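PDB 6NCS: N-acetylneuraminic acid (Sialic acid) synthetase from Leptospira borgpetersenii serovar Hardjo-bovis, which probably catalyses the condensation of an N-acylmannosamine sugar with phosphoenolpyruvate to form a sialic acid, and binds a manganese ion. Local coordinates for residues D39-L42 and A43-M46; T233-R236 and T237-G240; G152-S155 and A156-E160; A193-T196 and L197-K200; F108-P111 and N112-L116. All coordinates share one frame; numbering follows the deposited sequence.

How the contacts relate
All five contacts lie on the outer helices and end loops of a TIM-type barrel of eight parallel strands. Along the chain the order is contact 1, 5, 3, 4, 2. Contacts 1 and 2 touch, V234 packing on L42, R45 and M46, so the loop after strand 227-231 rests on helix 40-52. Contacts 3 and 4 also meet, through K200 against A156 and E160; their centres are about 35 and 37 Å from that of contact 1, across the chain's centre. Contact 5, on helix 110-118, lies about 22 Å from contact 1, centre to centre. Contacts 3, 4 and 5 meet the second subunit and contacts 1 and 2 do not, so the dimer uses only part of the barrel's surface.

Contact 1. Residues D39-L42 and A43-M46; sequences DLNL and ALRM
L40 and L44 stand one turn apart on helix 40-52, and the branch point L40 CG comes 4.4 Å from the end methyl L44 CD1. The same methyl lies 4.1 Å from N41 OD1. L44 reaches this place because its CG stands anti to the carbonyl carbon (chi1 -69°), which lays the chain back over the preceding turn. Both leucines suit a surface that meets helix 86-98: L40 rests on L91, L44 on L92 and R95, and small, buried A43 fits against L92 as well. On another flank L42 brings CD1 4.3 Å from R45 CD and obliquely toward the guanidinium. R45 runs straight from CG to NE, and E49, one turn on, holds its charge in a salt bridge. M46 passes CG 3.1 Å from L42 O, the oxygen that also takes M46 N in a helical bond of 2.8 Å. The M46 side chain packs against H36 and V234, about 12 Å from the bound manganese ion. D39 is the N-cap: D39 OD1 accepts L42 N at 3.1 Å from above the carboxylate plane. The cap thus satisfies an amide of the first turn, and its negative charge probably interacts favourably with the helix dipole.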
loop_
_atom_site.group_PDB
_atom_site.type_symbol
_atom_site.label_atom_id
_atom_site.label_comp_id
_atom_site.label_asym_id
_atom_site.label_seq_id
_atom_site.Cartn_x
_atom_site.Cartn_y
_atom_site.Cartn_z
ATOM N N ASP A 39 -28.372 23.379 7.273
ATOM C CA ASP A 39 -28.568 23.694 8.685
ATOM C C ASP A 39 -27.256 24.250 9.215
ATOM O O ASP A 39 -26.279 23.512 9.337
ATOM C CB ASP A 39 -28.995 22.435 9.440
ATOM C CG ASP A 39 -29.271 22.681 10.921
ATOM O OD1 ASP A 39 -28.747 23.652 11.510
ATOM O OD2 ASP A 39 -30.013 21.869 11.509
ATOM N N LEU A 40 -27.222 25.554 9.518
ATOM C CA LEU A 40 -25.961 26.172 9.921
ATOM C C LEU A 40 -25.470 25.619 11.253
ATOM O O LEU A 40 -24.270 25.381 11.424
ATOM C CB LEU A 40 -26.113 27.691 10.000
ATOM C CG LEU A 40 -24.855 28.481 10.376
ATOM C CD1 LEU A 40 -23.727 28.172 9.428
ATOM C CD2 LEU A 40 -25.163 29.977 10.362
ATOM N N ASN A 41 -26.376 25.434 12.216
ATOM C CA ASN A 41 -25.964 24.882 13.506
ATOM C C ASN A 41 -25.425 23.472 13.363
ATOM O O ASN A 41 -24.519 23.076 14.105
ATOM C CB ASN A 41 -27.129 24.904 14.490
ATOM C CG ASN A 41 -27.460 26.297 14.939
ATOM O OD1 ASN A 41 -26.632 27.199 14.816
ATOM N ND2 ASN A 41 -28.671 26.494 15.453
ATOM N N LEU A 42 -25.964 22.700 12.420
ATOM C CA LEU A 42 -25.438 21.360 12.195
ATOM C C LEU A 42 -24.045 21.422 11.587
ATOM O O LEU A 42 -23.157 20.649 11.971
ATOM C CB LEU A 42 -26.393 20.563 11.303
ATOM C CG LEU A 42 -26.003 19.113 11.015
ATOM C CD1 LEU A 42 -25.704 18.357 12.308
ATOM C CD2 LEU A 42 -27.127 18.414 10.235
ATOM N N ALA A 43 -23.833 22.345 10.645
ATOM C CA ALA A 43 -22.503 22.513 10.067
ATOM C C ALA A 43 -21.489 22.919 11.129
ATOM O O ALA A 43 -20.350 22.447 11.115
ATOM C CB ALA A 43 -22.546 23.547 8.938
ATOM N N LEU A 44 -21.884 23.797 12.060
ATOM C CA LEU A 44 -20.989 24.176 13.148
ATOM C C LEU A 44 -20.668 22.980 14.036
ATOM O O LEU A 44 -19.514 22.790 14.449
ATOM C CB LEU A 44 -21.615 25.310 13.970
ATOM C CG LEU A 44 -21.708 26.654 13.256
ATOM C CD1 LEU A 44 -22.603 27.627 14.030
ATOM C CD2 LEU A 44 -20.330 27.253 13.064
ATOM N N ARG A 45 -21.678 22.155 14.327
ATOM C CA ARG A 45 -21.450 20.931 15.085
ATOM C C ARG A 45 -20.506 19.993 14.348
ATOM O O ARG A 45 -19.673 19.322 14.969
ATOM C CB ARG A 45 -22.784 20.229 15.358
ATOM C CG ARG A 45 -22.642 18.871 16.008
ATOM C CD ARG A 45 -23.996 18.216 16.228
ATOM N NE ARG A 45 -23.846 16.844 16.695
ATOM C CZ ARG A 45 -24.807 15.931 16.649
ATOM N NH1 ARG A 45 -25.999 16.246 16.148
ATOM N NH2 ARG A 45 -24.573 14.706 17.101
ATOM N N MET A 46 -20.622 19.931 13.020
ATOM C CA MET A 46 -19.726 19.073 12.249
ATOM C C MET A 46 -18.281 19.524 12.410
ATOM O O MET A 46 -17.370 18.691 12.538
ATOM C CB MET A 46 -20.147 19.071 10.777
ATOM C CG MET A 46 -21.508 18.423 10.539
ATOM S SD MET A 46 -22.019 18.508 8.800
ATOM C CE MET A 46 -21.013 17.191 8.086
#

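Contact 2. Residues T233-R236 and T237-G240; sequences TVDR and TLQG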
loop_
_atom_site.group_PDB
_atom_site.type_symbol
_atom_site.label_atom_id
_atom_site.label_comp_id
_atom_site.label_asym_id
_atom_site.label_seq_id
_atom_site.Cartn_x
_atom_site.Cartn_y
_atom_site.Cartn_z
ATOM N N THR A 233 -20.149 12.863 8.264
ATOM C CA THR A 233 -21.442 13.207 8.839
ATOM C C THR A 233 -21.321 13.078 10.349
ATOM O O THR A 233 -20.533 12.269 10.844
ATOM C CB THR A 233 -22.564 12.288 8.320
ATOM O OG1 THR A 233 -23.812 12.643 8.930
ATOM C CG2 THR A 233 -22.264 10.817 8.629
ATOM N N VAL A 234 -22.092 13.878 11.093
ATOM C CA VAL A 234 -22.112 13.632 12.532
ATOM C C VAL A 234 -23.051 12.499 12.907
ATOM O O VAL A 234 -22.953 11.983 14.026
ATOM C CB VAL A 234 -22.478 14.872 13.368
ATOM C CG1 VAL A 234 -21.418 15.958 13.195
ATOM C CG2 VAL A 234 -23.875 15.360 13.038
ATOM N N ASP A 235 -23.929 12.071 11.995
ATOM C CA ASP A 235 -24.937 11.067 12.318
ATOM C C ASP A 235 -25.599 10.551 11.046
ATOM O O ASP A 235 -26.379 11.272 10.416
ATOM C CB ASP A 235 -25.971 11.679 13.268
ATOM C CG ASP A 235 -26.965 10.662 13.818
ATOM O OD1 ASP A 235 -26.921 9.470 13.441
ATOM O OD2 ASP A 235 -27.804 11.080 14.640
ATOM N N ARG A 236 -25.292 9.312 10.645
ATOM C CA ARG A 236 -25.927 8.760 9.452
ATOM C C ARG A 236 -27.436 8.626 9.622
ATOM O O ARG A 236 -28.173 8.678 8.631
ATOM C CB ARG A 236 -25.323 7.398 9.091
ATOM C CG ARG A 236 -24.002 7.488 8.325
ATOM C CD ARG A 236 -23.598 6.143 7.722
ATOM N NE ARG A 236 -23.231 5.183 8.754
ATOM C CZ ARG A 236 -22.022 5.100 9.305
ATOM N NH1 ARG A 236 -21.048 5.918 8.922
ATOM N NH2 ARG A 236 -21.783 4.192 10.244
ATOM N N THR A 237 -27.921 8.461 10.857
ATOM C CA THR A 237 -29.355 8.265 11.052
ATOM C C THR A 237 -30.172 9.481 10.642
ATOM O O THR A 237 -31.382 9.350 10.430
ATOM C CB THR A 237 -29.675 7.913 12.509
ATOM O OG1 THR A 237 -29.501 9.066 13.339
ATOM C CG2 THR A 237 -28.778 6.794 13.003
ATOM N N LEU A 238 -29.551 10.656 10.532
ATOM C CA LEU A 238 -30.262 11.817 10.012
ATOM C C LEU A 238 -30.570 11.676 8.527
ATOM O O LEU A 238 -31.416 12.410 8.012
ATOM C CB LEU A 238 -29.446 13.088 10.255
ATOM C CG LEU A 238 -29.106 13.408 11.712
ATOM C CD1 LEU A 238 -28.141 14.592 11.820
ATOM C CD2 LEU A 238 -30.377 13.679 12.479
ATOM N N GLN A 239 -29.883 10.770 7.827
ATOM C CA GLN A 239 -30.113 10.518 6.402
ATOM C C GLN A 239 -29.914 11.776 5.556
ATOM O O GLN A 239 -30.650 12.018 4.598
ATOM C CB GLN A 239 -31.502 9.917 6.167
ATOM C CG GLN A 239 -31.742 8.665 6.963
ATOM C CD GLN A 239 -31.006 7.461 6.406
ATOM O OE1 GLN A 239 -31.416 6.885 5.396
ATOM N NE2 GLN A 239 -29.920 7.066 7.068
ATOM N N GLY A 240 -28.912 12.581 5.911
ATOM C CA GLY A 240 -28.564 13.740 5.115
ATOM C C GLY A 240 -27.901 13.341 3.810
ATOM O O GLY A 240 -27.594 12.176 3.568
HETATM O O HOH W 1 -26.691 12.458 7.739
#
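D235 and T237 are tied by two bonds to a single carboxylate oxygen. T237 OG1 donates to D235 OD1 at 2.6 Å and T237 N donates to D235 OD1 at 2.9 Å, both from the same face of the carboxylate. The backbone bond closes an Asx turn, and the threonine suits it because its hydroxyl, at chi1 72°, sits between the backbone N and the carbonyl carbon and swings back to the oxygen its own amide uses. D235 CB touches L238 CG at 3.9 Å. In the loop that follows strand 227-231, the last of the barrel, an ST turn forms in which T233 OG1 accepts D235 N; a short 3-10 segment comes next, where L238 N reaches D235 O at 3.2 Å. R236 contributes chiefly its carbonyl. R236 O is gripped by Q239 N and by Q239 NE2, each at 2.8 Å and from opposite faces of the carbonyl plane; the glutamine, bent at chi2 (-75°), folds its amide back over the turn. The arginine's own end leads elsewhere, to a salt bridge with E251 and to S246 O. A water joins D235 O to G240 N, with 2.9 Å on each side.

Contact 3. Residues G152-S155 and A156-E160; sequences GTAS and ASEIE
S155 and E158 make the main polar contact: S155 N donates to E158 OE1 at 3.0 Å in a nearly straight bond (163°), reaching the oxygen from above the carboxylate plane. The glutamate gets there with CG anti to the carbonyl carbon (chi1 -74°) and the rest of the chain extended, which carries the carboxylate back past the serine; S155 OG lies 3.4 Å from E158 CG. A second, weak bond joins S155 OG to S157 OG at 3.2 Å. In the backbone, I159 N meets S155 O at 2.9 Å, nearly along the C=O axis, and starts the helical pattern. S155 is the N-cap of helix 156-168, which follows barrel strand 146-150. A glutamate three residues on that accepts from the N-cap amide supplies one arm of a capping box, and serine, small and polar, is a common choice for the cap itself. The apolar contact bridges the same helix start: A154 CB lies 3.8 Å from I159 CG1, a hydrophobic staple between the residue before the cap and the fourth of the helix. A water donates to both T153 O, at 2.7 Å, and E158 OE1, at 3.0 Å. E158 OE1 also forms a salt bridge with R284 of the second subunit; T153 N donates a hydrogen bond to E277 of that subunit.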
loop_
_atom_site.group_PDB
_atom_site.type_symbol
_atom_site.label_atom_id
_atom_site.label_comp_id
_atom_site.label_asym_id
_atom_site.label_seq_id
_atom_site.Cartn_x
_atom_site.Cartn_y
_atom_site.Cartn_z
ATOM N N GLY A 152 -11.493 11.914 -10.500
ATOM C CA GLY A 152 -12.580 11.032 -10.878
ATOM C C GLY A 152 -13.062 11.390 -12.272
ATOM O O GLY A 152 -13.014 12.566 -12.640
ATOM N N THR A 153 -13.470 10.394 -13.066
ATOM C CA THR A 153 -13.942 10.460 -14.453
ATOM C C THR A 153 -12.823 10.627 -15.489
ATOM O O THR A 153 -13.100 10.486 -16.686
ATOM C CB THR A 153 -14.968 11.586 -14.711
ATOM O OG1 THR A 153 -14.287 12.848 -14.775
ATOM C CG2 THR A 153 -16.026 11.635 -13.623
ATOM N N ALA A 154 -11.583 10.931 -15.098
ATOM C CA ALA A 154 -10.611 11.491 -16.035
ATOM C C ALA A 154 -9.627 10.457 -16.583
ATOM O O ALA A 154 -9.131 9.593 -15.854
ATOM C CB ALA A 154 -9.833 12.634 -15.377
ATOM N N SER A 155 -9.337 10.574 -17.875
ATOM C CA SER A 155 -8.292 9.818 -18.544
ATOM C C SER A 155 -6.936 10.493 -18.334
ATOM O O SER A 155 -6.841 11.614 -17.830
ATOM C CB SER A 155 -8.586 9.719 -20.033
ATOM O OG SER A 155 -8.531 11.019 -20.582
ATOM N N ALA A 156 -5.870 9.808 -18.756
ATOM C CA ALA A 156 -4.534 10.354 -18.539
ATOM C C ALA A 156 -4.356 11.672 -19.277
ATOM O O ALA A 156 -3.739 12.611 -18.752
ATOM C CB ALA A 156 -3.470 9.343 -18.976
ATOM N N SER A 157 -4.900 11.767 -20.492
ATOM C CA SER A 157 -4.788 13.010 -21.247
ATOM C C SER A 157 -5.571 14.134 -20.583
ATOM O O SER A 157 -5.129 15.288 -20.580
ATOM C CB SER A 157 -5.261 12.798 -22.688
ATOM O OG SER A 157 -6.617 12.384 -22.733
ATOM N N GLU A 158 -6.743 13.822 -20.026
ATOM C CA GLU A 158 -7.533 14.852 -19.363
ATOM C C GLU A 158 -6.826 15.355 -18.113
ATOM O O GLU A 158 -6.874 16.553 -17.799
ATOM C CB GLU A 158 -8.922 14.307 -19.030
ATOM C CG GLU A 158 -9.811 14.187 -20.259
ATOM C CD GLU A 158 -11.050 13.338 -20.049
ATOM O OE1 GLU A 158 -11.158 12.672 -19.001
ATOM O OE2 GLU A 158 -11.917 13.330 -20.949
ATOM N N ILE A 159 -6.167 14.449 -17.389
ATOM C CA ILE A 159 -5.385 14.829 -16.211
ATOM C C ILE A 159 -4.228 15.738 -16.610
ATOM O O ILE A 159 -3.970 16.765 -15.970
ATOM C CB ILE A 159 -4.880 13.570 -15.487
ATOM C CG1 ILE A 159 -6.061 12.812 -14.864
ATOM C CG2 ILE A 159 -3.821 13.927 -14.442
ATOM C CD1 ILE A 159 -5.671 11.433 -14.311
ATOM N N GLU A 160 -3.499 15.363 -17.664
ATOM C CA GLU A 160 -2.356 16.161 -18.096
ATOM C C GLU A 160 -2.786 17.569 -18.494
ATOM O O GLU A 160 -2.101 18.551 -18.172
ATOM C CB GLU A 160 -1.640 15.461 -19.256
ATOM C CG GLU A 160 -0.304 16.097 -19.639
ATOM C CD GLU A 160 0.747 15.988 -18.542
ATOM O OE1 GLU A 160 0.676 15.044 -17.730
ATOM O OE2 GLU A 160 1.647 16.853 -18.490
HETATM O O HOH W 2 -13.086 10.370 -19.395
#

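Contact 4. Residues A193-T196 and L197-K200; sequences AIQT and LKSK. With FMT (formic acid), chain F.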
loop_
_atom_site.group_PDB
_atom_site.type_symbol
_atom_site.label_atom_id
_atom_site.label_comp_id
_atom_site.label_asym_id
_atom_site.label_seq_id
_atom_site.Cartn_x
_atom_site.Cartn_y
_atom_site.Cartn_z
ATOM N N ALA A 193 -3.383 3.271 -9.047
ATOM C CA ALA A 193 -3.256 4.525 -9.790
ATOM C C ALA A 193 -2.504 5.577 -8.980
ATOM O O ALA A 193 -1.905 6.492 -9.555
ATOM C CB ALA A 193 -4.634 5.056 -10.176
ATOM N N ILE A 194 -2.545 5.478 -7.650
ATOM C CA ILE A 194 -1.804 6.413 -6.805
ATOM C C ILE A 194 -0.311 6.341 -7.113
ATOM O O ILE A 194 0.355 7.368 -7.296
ATOM C CB ILE A 194 -2.102 6.135 -5.320
ATOM C CG1 ILE A 194 -3.566 6.504 -5.014
ATOM C CG2 ILE A 194 -1.097 6.892 -4.399
ATOM C CD1 ILE A 194 -4.102 5.924 -3.714
ATOM N N GLN A 195 0.237 5.124 -7.203
ATOM C CA GLN A 195 1.655 4.997 -7.515
ATOM C C GLN A 195 1.947 5.401 -8.954
ATOM O O GLN A 195 3.013 5.957 -9.238
ATOM C CB GLN A 195 2.134 3.567 -7.259
ATOM C CG GLN A 195 2.431 3.285 -5.822
ATOM C CD GLN A 195 3.575 4.121 -5.292
ATOM O OE1 GLN A 195 4.509 4.458 -6.028
ATOM N NE2 GLN A 195 3.503 4.471 -4.013
ATOM N N THR A 196 1.033 5.096 -9.877
ATOM C CA THR A 196 1.177 5.559 -11.252
ATOM C C THR A 196 1.310 7.072 -11.296
ATOM O O THR A 196 2.171 7.614 -11.999
ATOM C CB THR A 196 -0.021 5.098 -12.080
ATOM O OG1 THR A 196 -0.037 3.669 -12.120
ATOM C CG2 THR A 196 0.054 5.639 -13.506
ATOM N N LEU A 197 0.469 7.771 -10.533
ATOM C CA LEU A 197 0.540 9.227 -10.492
ATOM C C LEU A 197 1.806 9.703 -9.785
ATOM O O LEU A 197 2.423 10.685 -10.215
ATOM C CB LEU A 197 -0.701 9.799 -9.803
ATOM C CG LEU A 197 -2.037 9.619 -10.531
ATOM C CD1 LEU A 197 -3.158 10.048 -9.608
ATOM C CD2 LEU A 197 -2.053 10.455 -11.815
ATOM N N LYS A 198 2.204 9.034 -8.694
ATOM C CA LYS A 198 3.416 9.445 -7.983
ATOM C C LYS A 198 4.654 9.266 -8.844
ATOM O O LYS A 198 5.623 10.018 -8.697
ATOM C CB LYS A 198 3.578 8.656 -6.678
ATOM C CG LYS A 198 2.624 9.091 -5.577
ATOM C CD LYS A 198 2.777 8.242 -4.318
ATOM C CE LYS A 198 3.766 8.870 -3.347
ATOM N NZ LYS A 198 3.600 8.349 -1.957
ATOM N N SER A 199 4.646 8.273 -9.733
ATOM C CA SER A 199 5.758 8.098 -10.654
ATOM C C SER A 199 5.731 9.129 -11.773
ATOM O O SER A 199 6.785 9.481 -12.309
ATOM C CB SER A 199 5.740 6.688 -11.242
ATOM O OG SER A 199 6.525 6.631 -12.419
ATOM N N LYS A 200 4.549 9.628 -12.129
ATOM C CA LYS A 200 4.409 10.525 -13.265
ATOM C C LYS A 200 4.664 11.976 -12.894
ATOM O O LYS A 200 5.182 12.734 -13.721
ATOM C CB LYS A 200 3.004 10.391 -13.867
ATOM C CG LYS A 200 2.790 11.148 -15.162
ATOM C CD LYS A 200 1.479 10.741 -15.821
ATOM C CE LYS A 200 1.381 11.295 -17.232
ATOM N NZ LYS A 200 0.158 10.811 -17.929
HETATM C C FMT F . 6.062 8.151 -15.640
HETATM O O1 FMT F . 5.087 8.213 -16.390
HETATM O O2 FMT F . 6.188 7.325 -14.736
HETATM O O HOH W 3 5.099 5.903 -2.677
#
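I194 and K198 lie side by side on helix 193-200, pointing the same way, with I194 CG2 4.1 Å from K198 CD. Q195 crosses the same lysine at a slant: it bends at chi2 (-64°) and turns its amide back, so that Q195 NE2 comes 3.9 Å from K198 CD. The lysine is bent too, at chi3 (92°), which brings K198 NZ to G224 O while Q195 NE2 binds S223 O. A water accepts from K198 NZ at 3.0 Å; it lies 2.5 Å from Q195 NE2, too short to trust, which makes a bridge doubtful. Lysine suits the place, because its methylenes lie against I194 and I205 while its charged end meets polar loop atoms. The helix belongs to the beta-alpha-beta unit between strands 173-178 and 205-209 of the barrel. L197 turns inward to L175 and I205, and L197 CG passes 3.3 Å from A193 O. At T196 a chi1 of -63° sets OG1 beside the backbone N, hydrogen-bonded to G269 O and H6 ND1 of the second subunit. K200 N makes a weak 3.1 Å bond to T196 O. S199 OG lies a doubtful 2.4 Å from O2 of a formic acid, probably from the crystallisation liquor.

Contact 5. Residues F108-P111 and N112-L116; sequences FDVP and NLNML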
loop_
_atom_site.group_PDB
_atom_site.type_symbol
_atom_site.label_atom_id
_atom_site.label_comp_id
_atom_site.label_asym_id
_atom_site.label_seq_id
_atom_site.Cartn_x
_atom_site.Cartn_y
_atom_site.Cartn_z
ATOM N N PHE A 108 -17.826 25.749 -7.181
ATOM C CA PHE A 108 -18.312 25.134 -8.405
ATOM C C PHE A 108 -18.457 26.136 -9.533
ATOM O O PHE A 108 -18.829 25.748 -10.641
ATOM C CB PHE A 108 -19.642 24.413 -8.148
ATOM C CG PHE A 108 -19.482 23.105 -7.414
ATOM C CD1 PHE A 108 -19.203 23.083 -6.060
ATOM C CD2 PHE A 108 -19.589 21.897 -8.091
ATOM C CE1 PHE A 108 -19.039 21.875 -5.383
ATOM C CE2 PHE A 108 -19.427 20.685 -7.416
ATOM C CZ PHE A 108 -19.150 20.680 -6.069
ATOM N N ASP A 109 -18.168 27.409 -9.279
ATOM C CA ASP A 109 -18.141 28.417 -10.326
ATOM C C ASP A 109 -17.209 29.531 -9.881
ATOM O O ASP A 109 -16.719 29.542 -8.751
ATOM C CB ASP A 109 -19.550 28.943 -10.651
ATOM C CG ASP A 109 -20.283 29.527 -9.440
ATOM O OD1 ASP A 109 -19.650 30.024 -8.489
ATOM O OD2 ASP A 109 -21.532 29.509 -9.462
ATOM N N VAL A 110 -16.974 30.479 -10.780
ATOM C CA VAL A 110 -16.003 31.541 -10.530
ATOM C C VAL A 110 -16.513 32.516 -9.467
ATOM O O VAL A 110 -15.718 32.945 -8.617
ATOM C CB VAL A 110 -15.638 32.258 -11.842
ATOM C CG1 VAL A 110 -14.876 33.542 -11.565
ATOM C CG2 VAL A 110 -14.806 31.322 -12.720
ATOM N N PRO A 111 -17.799 32.905 -9.451
ATOM C CA PRO A 111 -18.254 33.784 -8.356
ATOM C C PRO A 111 -18.029 33.188 -6.983
ATOM O O PRO A 111 -17.624 33.907 -6.061
ATOM C CB PRO A 111 -19.745 33.979 -8.660
ATOM C CG PRO A 111 -19.815 33.875 -10.142
ATOM C CD PRO A 111 -18.842 32.774 -10.489
ATOM N N ASN A 112 -18.270 31.885 -6.821
ATOM C CA ASN A 112 -18.030 31.252 -5.529
ATOM C C ASN A 112 -16.540 31.164 -5.219
ATOM O O ASN A 112 -16.131 31.340 -4.068
ATOM C CB ASN A 112 -18.679 29.864 -5.488
ATOM C CG ASN A 112 -20.129 29.916 -5.044
ATOM O OD1 ASN A 112 -20.418 30.076 -3.855
ATOM N ND2 ASN A 112 -21.048 29.802 -5.994
ATOM N N LEU A 113 -15.710 30.889 -6.229
ATOM C CA LEU A 113 -14.266 30.894 -6.016
ATOM C C LEU A 113 -13.789 32.259 -5.543
ATOM O O LEU A 113 -12.988 32.356 -4.606
ATOM C CB LEU A 113 -13.543 30.485 -7.304
ATOM C CG LEU A 113 -12.024 30.257 -7.258
ATOM C CD1 LEU A 113 -11.616 29.272 -8.340
ATOM C CD2 LEU A 113 -11.251 31.552 -7.442
ATOM N N ASN A 114 -14.249 33.330 -6.204
ATOM C CA ASN A 114 -13.852 34.675 -5.799
ATOM C C ASN A 114 -14.272 34.955 -4.364
ATOM O O ASN A 114 -13.525 35.578 -3.599
ATOM C CB ASN A 114 -14.464 35.718 -6.736
ATOM C CG ASN A 114 -13.855 35.689 -8.122
ATOM O OD1 ASN A 114 -12.758 35.178 -8.313
ATOM N ND2 ASN A 114 -14.564 36.261 -9.100
ATOM N N MET A 115 -15.467 34.497 -3.983
ATOM C CA MET A 115 -15.942 34.711 -2.622
ATOM C C MET A 115 -15.051 33.992 -1.623
ATOM O O MET A 115 -14.721 34.538 -0.565
ATOM C CB MET A 115 -17.393 34.240 -2.496
ATOM C CG MET A 115 -17.958 34.282 -1.083
ATOM S SD MET A 115 -17.649 32.800 -0.093
ATOM C CE MET A 115 -18.383 31.520 -1.123
ATOM N N LEU A 116 -14.653 32.761 -1.942
ATOM C CA LEU A 116 -13.810 32.013 -1.026
ATOM C C LEU A 116 -12.457 32.691 -0.849
ATOM O O LEU A 116 -11.945 32.784 0.273
ATOM C CB LEU A 116 -13.653 30.576 -1.518
ATOM C CG LEU A 116 -14.912 29.698 -1.471
ATOM C CD1 LEU A 116 -14.643 28.351 -2.149
ATOM C CD2 LEU A 116 -15.387 29.472 -0.026
#
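A chi1 of 57° places the carboxylate of D109 between its own backbone N and carbonyl carbon, while N112, with chi1 -87°, turns its amide to meet it. One oxygen takes both donors: N112 N reaches D109 OD1 at 2.9 Å, nearly along the C-O direction, and N112 ND2 reaches D109 OD1 at 2.9 Å from the syn side, somewhat out of the carboxylate plane. The carboxylate and amide planes lie only 19° apart. D109 is the N-cap of helix 110-118, which follows barrel strand 102-107, and the D109 backbone oxygen accepts L113 N at 3.0 Å. P111 suits the first turn because a helix start needs no amide hydrogen there; its oxygen, P111 O, receives M115 N at 3.1 Å. Farther round, V110 CG1 lies 3.7 Å from N114 ND2, the amide resting against a methyl, and N114 N binds V110 O at 2.9 Å. V110 and L113 both pack on helix 134-143, where aliphatic side chains suit an apolar interface. Just before the cap, F108 O bonds to R288 of the second subunit. With two N-H groups of one asparagine sharing a single carboxylate oxygen, the rotation of both polar side chains is restricted.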